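Local structure of cytochrome P450 monooxygenase (Rhodococcus sp. ECU0066, 6KBH) at residues S484-I489 and S616-D621; M477-L482 and T553-G558. The protein is a self-sufficient cytochrome P450 monooxygenase that joins heme, FMN and a [2Fe-2S] cluster in one chain and probably delivers electrons through its reductase part to the heme. All coordinates share one frame; numbering follows the deposited sequence.

How the interactions relate
Strand 475-486 of the flavin-binding barrel takes part in both contacts, whose centres lie 18 Å apart. Interaction 2 uses 477-482 and stays within the flavin domain, tying the strand to the end of helix 547-554 and the residues after it; the first residues of that helix, Gly547 and Ser548, bind FMN. Interaction 1 uses the following residues, 484-489, where the strand gives way to a turn and meets the loop and helix start at 616-621 of the adjoining nucleotide-binding-type domain. The segments adjoin in sequence but otherwise do not touch. Interaction 1 is nearer the flavin: the side chain of Ile489 is about 7 Å from FMN, against about 13 Å for that of Leu555 in interaction 2.

Interaction 1 (S484-I489 and S616-D621); sequences SIADDI and SMAFLD
Ile485 reaches over one face of the Phe619 ring with its terminal methyl. CD1 of Ile485 stands 4.2 Å from the Phe619 ring centroid, 24° off the ring normal, a CH-pi contact displaced toward the rim. With CG1 of Ile485 between the backbone N and the carbonyl carbon (chi1 45°), the branch that carries CD1 is turned toward 616-621. The bond to CB of Phe619 leads away from 484-489, but the end of the ring comes nearer to that segment, leaving CZ and CE1 as the ring atoms closest to Ile485 CD1. Ala618 CB is shared by three side chains: CD1 of Ile485 and CB of Ala486 each approach Ala618 CB at 4.0 Å, while CD1 of Ile489 comes within 4.3 Å of it. Ala486 CB further rests on the backbone of Ser616, 3.8 Å from its C. Four of the residues in this patch, Ala486, Ile489, Ala618 and Phe619, are buried, and helix 588-601 adds Ile588, Thr589 and Ile592 around the ring.

The outer side is polar and looser. Exposed Asp487 brings OD2 to 3.3 Å from the N of Ser616, but the angle is too poor for a hydrogen bond; OD2 is bonded instead to Thr615 OG1, just before the segment. Ser616 OG likewise turns to the carbonyl of Ser613, and no hydrogen bond joins the two segments. A type II turn from Ala486 to Ile489, with a weak Ile489 N to Ala486 O bond, puts Asp487 and Asp488 at its corners and links strands 475-486 and 489-496. The hairpin end thus packs on the loop between strand 605-611 and helix 620-625, part of the interface between the flavin barrel and the nucleotide-binding-type domain.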
loop_
_atom_site.group_PDB
_atom_site.type_symbol
_atom_site.label_atom_id
_atom_site.label_comp_id
_atom_site.label_asym_id
_atom_site.label_seq_id
_atom_site.Cartn_x
_atom_site.Cartn_y
_atom_site.Cartn_z
ATOM N N SER A 484 -20.358 25.425 -18.361
ATOM C CA SER A 484 -20.637 24.735 -19.616
ATOM C C SER A 484 -20.050 25.556 -20.758
ATOM O O SER A 484 -20.493 26.681 -21.015
ATOM C CB SER A 484 -22.140 24.530 -19.792
ATOM O OG SER A 484 -22.465 24.234 -21.139
ATOM N N ILE A 485 -19.047 25.001 -21.437
ATOM C CA ILE A 485 -18.371 25.674 -22.542
ATOM C C ILE A 485 -18.605 24.979 -23.869
ATOM O O ILE A 485 -18.070 25.424 -24.896
ATOM C CB ILE A 485 -16.862 25.818 -22.272
ATOM C CG1 ILE A 485 -16.290 24.511 -21.721
ATOM C CG2 ILE A 485 -16.599 26.966 -21.303
ATOM C CD1 ILE A 485 -14.785 24.467 -21.707
ATOM N N ALA A 486 -19.379 23.898 -23.879
ATOM C CA ALA A 486 -19.802 23.184 -25.077
ATOM C C ALA A 486 -20.890 22.215 -24.638
ATOM O O ALA A 486 -21.115 22.013 -23.442
ATOM C CB ALA A 486 -18.644 22.447 -25.755
ATOM N N ASP A 487 -21.573 21.625 -25.612
ATOM C CA ASP A 487 -22.590 20.636 -25.277
ATOM C C ASP A 487 -21.918 19.380 -24.739
ATOM O O ASP A 487 -20.982 18.855 -25.350
ATOM C CB ASP A 487 -23.456 20.312 -26.495
ATOM C CG ASP A 487 -23.769 21.542 -27.332
ATOM O OD1 ASP A 487 -24.543 22.399 -26.856
ATOM O OD2 ASP A 487 -23.252 21.646 -28.465
ATOM N N ASP A 488 -22.384 18.919 -23.575
ATOM C CA ASP A 488 -21.863 17.730 -22.905
ATOM C C ASP A 488 -20.416 17.911 -22.443
ATOM O O ASP A 488 -19.681 16.933 -22.298
ATOM C CB ASP A 488 -21.986 16.489 -23.800
ATOM C CG ASP A 488 -23.426 16.168 -24.153
ATOM O OD1 ASP A 488 -24.293 16.283 -23.261
ATOM O OD2 ASP A 488 -23.693 15.811 -25.320
ATOM N N ILE A 489 -19.991 19.148 -22.193
ATOM C CA ILE A 489 -18.634 19.431 -21.735
ATOM C C ILE A 489 -18.701 20.432 -20.585
ATOM O O ILE A 489 -19.206 21.547 -20.763
ATOM C CB ILE A 489 -17.747 19.973 -22.869
ATOM C CG1 ILE A 489 -17.379 18.845 -23.834
ATOM C CG2 ILE A 489 -16.483 20.599 -22.302
ATOM C CD1 ILE A 489 -16.666 19.311 -25.079
ATOM N N SER A 616 -20.501 22.038 -30.155
ATOM C CA SER A 616 -19.890 21.102 -29.223
ATOM C C SER A 616 -18.368 21.137 -29.273
ATOM O O SER A 616 -17.715 20.183 -28.834
ATOM C CB SER A 616 -20.393 19.685 -29.499
ATOM O OG SER A 616 -19.941 19.224 -30.763
ATOM N N MET A 617 -17.788 22.204 -29.810
ATOM C CA MET A 617 -16.339 22.363 -29.880
ATOM C C MET A 617 -15.936 23.430 -28.873
ATOM O O MET A 617 -16.187 24.623 -29.084
ATOM C CB MET A 617 -15.890 22.723 -31.294
ATOM C CG MET A 617 -15.377 21.530 -32.085
ATOM S SD MET A 617 -15.548 21.721 -33.870
ATOM C CE MET A 617 -14.622 23.224 -34.159
ATOM N N ALA A 618 -15.317 22.994 -27.780
ATOM C CA ALA A 618 -14.948 23.889 -26.697
ATOM C C ALA A 618 -13.711 24.701 -27.060
ATOM O O ALA A 618 -12.862 24.269 -27.845
ATOM C CB ALA A 618 -14.692 23.099 -25.415
ATOM N N PHE A 619 -13.636 25.902 -26.488
ATOM C CA PHE A 619 -12.504 26.825 -26.528
ATOM C C PHE A 619 -12.357 27.562 -27.851
ATOM O O PHE A 619 -11.355 28.261 -28.024
ATOM C CB PHE A 619 -11.177 26.130 -26.203
ATOM C CG PHE A 619 -11.098 25.613 -24.798
ATOM C CD1 PHE A 619 -11.135 26.489 -23.724
ATOM C CD2 PHE A 619 -10.993 24.256 -24.545
ATOM C CE1 PHE A 619 -11.064 26.020 -22.426
ATOM C CE2 PHE A 619 -10.922 23.782 -23.248
ATOM C CZ PHE A 619 -10.958 24.665 -22.188
ATOM N N LEU A 620 -13.306 27.439 -28.785
ATOM C CA LEU A 620 -13.269 28.285 -29.976
ATOM C C LEU A 620 -13.269 29.757 -29.589
ATOM O O LEU A 620 -12.539 30.566 -30.175
ATOM C CB LEU A 620 -14.458 27.976 -30.882
ATOM C CG LEU A 620 -14.620 26.540 -31.373
ATOM C CD1 LEU A 620 -16.004 26.365 -31.954
ATOM C CD2 LEU A 620 -13.559 26.196 -32.403
ATOM N N ASP A 621 -14.092 30.116 -28.602
ATOM C CA ASP A 621 -14.017 31.429 -27.971
ATOM C C ASP A 621 -12.595 31.729 -27.516
ATOM O O ASP A 621 -11.999 32.741 -27.895
ATOM C CB ASP A 621 -14.976 31.466 -26.782
ATOM C CG ASP A 621 -14.943 30.175 -25.975
ATOM O OD1 ASP A 621 -15.152 29.098 -26.572
ATOM O OD2 ASP A 621 -14.689 30.233 -24.753
#

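Interaction 2 (M477-L482 and T553-G558); sequences MAVSGL and TELAVG
Gly558 donates its backbone N-H to the carbonyl O of Val479 over 3.1 Å, a nearly straight bond (175°) that lies in the carbonyl plane, and Val479 also has a backbone bond to Ala559. Gly558 sits at the point where the chain heads into strand 560-567. Beside this bond the side chains form an apolar contact. Leu555 points toward the strand with CG anti to the backbone N (chi1 176°), and its CD2 is the branch that does the touching: CD2 of Leu555 comes to 3.5 Å from CD1 of Leu482, the two side chains meeting at a slant. CG2 of Val479 is 4.0 Å from the same CD2 of Leu555, and these two side chains run antiparallel past one another, while CG1 of Val479 lies against the carbonyl O of Ala556. The other branch of Leu482 passes alongside Val557, and CD2 of Leu482 is 3.4 Å from CG2 of Val557. Val479 is buried here, whereas Val557 and Gly558 lie at the surface. Ile492 of strand 489-496 touches both Val479 and Leu482, and Leu561 touches Leu555, so the patch continues into the barrel. A barrel strand is thereby bonded to the loop after an FMN-binding helix, probably as in flavin domains of the phthalate dioxygenase reductase type.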
loop_
_atom_site.group_PDB
_atom_site.type_symbol
_atom_site.label_atom_id
_atom_site.label_comp_id
_atom_site.label_asym_id
_atom_site.label_seq_id
_atom_site.Cartn_x
_atom_site.Cartn_y
_atom_site.Cartn_z
ATOM N N MET A 477 -8.752 18.513 -3.397
ATOM C CA MET A 477 -9.135 19.862 -3.766
ATOM C C MET A 477 -10.651 20.020 -3.744
ATOM O O MET A 477 -11.407 19.052 -3.640
ATOM C CB MET A 477 -8.582 20.237 -5.143
ATOM C CG MET A 477 -7.068 20.273 -5.246
ATOM S SD MET A 477 -6.522 19.974 -6.920
ATOM C CE MET A 477 -5.811 21.520 -7.313
ATOM N N ALA A 478 -11.088 21.270 -3.851
ATOM C CA ALA A 478 -12.496 21.619 -3.844
ATOM C C ALA A 478 -12.875 22.202 -5.194
ATOM O O ALA A 478 -12.071 22.878 -5.847
ATOM C CB ALA A 478 -12.818 22.623 -2.727
ATOM N N VAL A 479 -14.104 21.923 -5.614
ATOM C CA VAL A 479 -14.628 22.436 -6.874
ATOM C C VAL A 479 -15.268 23.793 -6.604
ATOM O O VAL A 479 -16.296 23.883 -5.923
ATOM C CB VAL A 479 -15.622 21.455 -7.512
ATOM C CG1 VAL A 479 -16.658 20.966 -6.500
ATOM C CG2 VAL A 479 -16.294 22.095 -8.713
ATOM N N SER A 480 -14.658 24.852 -7.135
ATOM C CA SER A 480 -15.168 26.203 -6.940
ATOM C C SER A 480 -16.129 26.652 -8.033
ATOM O O SER A 480 -16.844 27.638 -7.836
ATOM C CB SER A 480 -14.007 27.191 -6.860
ATOM O OG SER A 480 -13.213 27.137 -8.036
ATOM N N GLY A 481 -16.157 25.965 -9.173
ATOM C CA GLY A 481 -17.056 26.357 -10.237
ATOM C C GLY A 481 -17.213 25.354 -11.361
ATOM O O GLY A 481 -16.246 24.699 -11.765
ATOM N N LEU A 482 -18.439 25.235 -11.872
ATOM C CA LEU A 482 -18.761 24.404 -13.027
ATOM C C LEU A 482 -19.292 25.305 -14.130
ATOM O O LEU A 482 -20.280 26.014 -13.927
ATOM C CB LEU A 482 -19.808 23.341 -12.683
ATOM C CG LEU A 482 -19.474 22.280 -11.641
ATOM C CD1 LEU A 482 -18.010 21.919 -11.761
ATOM C CD2 LEU A 482 -19.826 22.743 -10.242
ATOM N N THR A 553 -23.381 14.146 -13.588
ATOM C CA THR A 553 -24.654 13.832 -12.954
ATOM C C THR A 553 -24.700 14.162 -11.466
ATOM O O THR A 553 -25.764 14.546 -10.969
ATOM C CB THR A 553 -25.002 12.351 -13.174
ATOM O OG1 THR A 553 -26.406 12.153 -12.976
ATOM C CG2 THR A 553 -24.228 11.433 -12.228
ATOM N N GLU A 554 -23.583 14.046 -10.734
ATOM C CA GLU A 554 -23.677 14.112 -9.280
ATOM C C GLU A 554 -22.572 14.939 -8.625
ATOM O O GLU A 554 -22.380 14.836 -7.408
ATOM C CB GLU A 554 -23.683 12.702 -8.679
ATOM C CG GLU A 554 -25.078 12.156 -8.416
ATOM C CD GLU A 554 -25.056 10.731 -7.908
ATOM O OE1 GLU A 554 -24.083 10.009 -8.209
ATOM O OE2 GLU A 554 -26.011 10.332 -7.208
ATOM N N LEU A 555 -21.847 15.757 -9.385
ATOM C CA LEU A 555 -20.899 16.708 -8.819
ATOM C C LEU A 555 -21.544 18.087 -8.784
ATOM O O LEU A 555 -22.088 18.548 -9.794
ATOM C CB LEU A 555 -19.594 16.749 -9.626
ATOM C CG LEU A 555 -18.501 17.767 -9.247
ATOM C CD1 LEU A 555 -17.150 17.300 -9.758
ATOM C CD2 LEU A 555 -18.766 19.173 -9.767
ATOM N N ALA A 556 -21.470 18.744 -7.632
ATOM C CA ALA A 556 -21.902 20.125 -7.483
ATOM C C ALA A 556 -20.753 20.959 -6.931
ATOM O O ALA A 556 -19.716 20.432 -6.522
ATOM C CB ALA A 556 -23.128 20.231 -6.568
ATOM N N VAL A 557 -20.945 22.279 -6.941
ATOM C CA VAL A 557 -20.024 23.210 -6.294
ATOM C C VAL A 557 -19.899 22.806 -4.829
ATOM O O VAL A 557 -20.854 22.294 -4.233
ATOM C CB VAL A 557 -20.503 24.671 -6.436
ATOM C CG1 VAL A 557 -19.760 25.596 -5.484
ATOM C CG2 VAL A 557 -20.321 25.162 -7.853
ATOM N N GLY A 558 -18.718 23.005 -4.244
ATOM C CA GLY A 558 -18.510 22.741 -2.840
ATOM C C GLY A 558 -18.097 21.326 -2.507
ATOM O O GLY A 558 -17.692 21.069 -1.367
#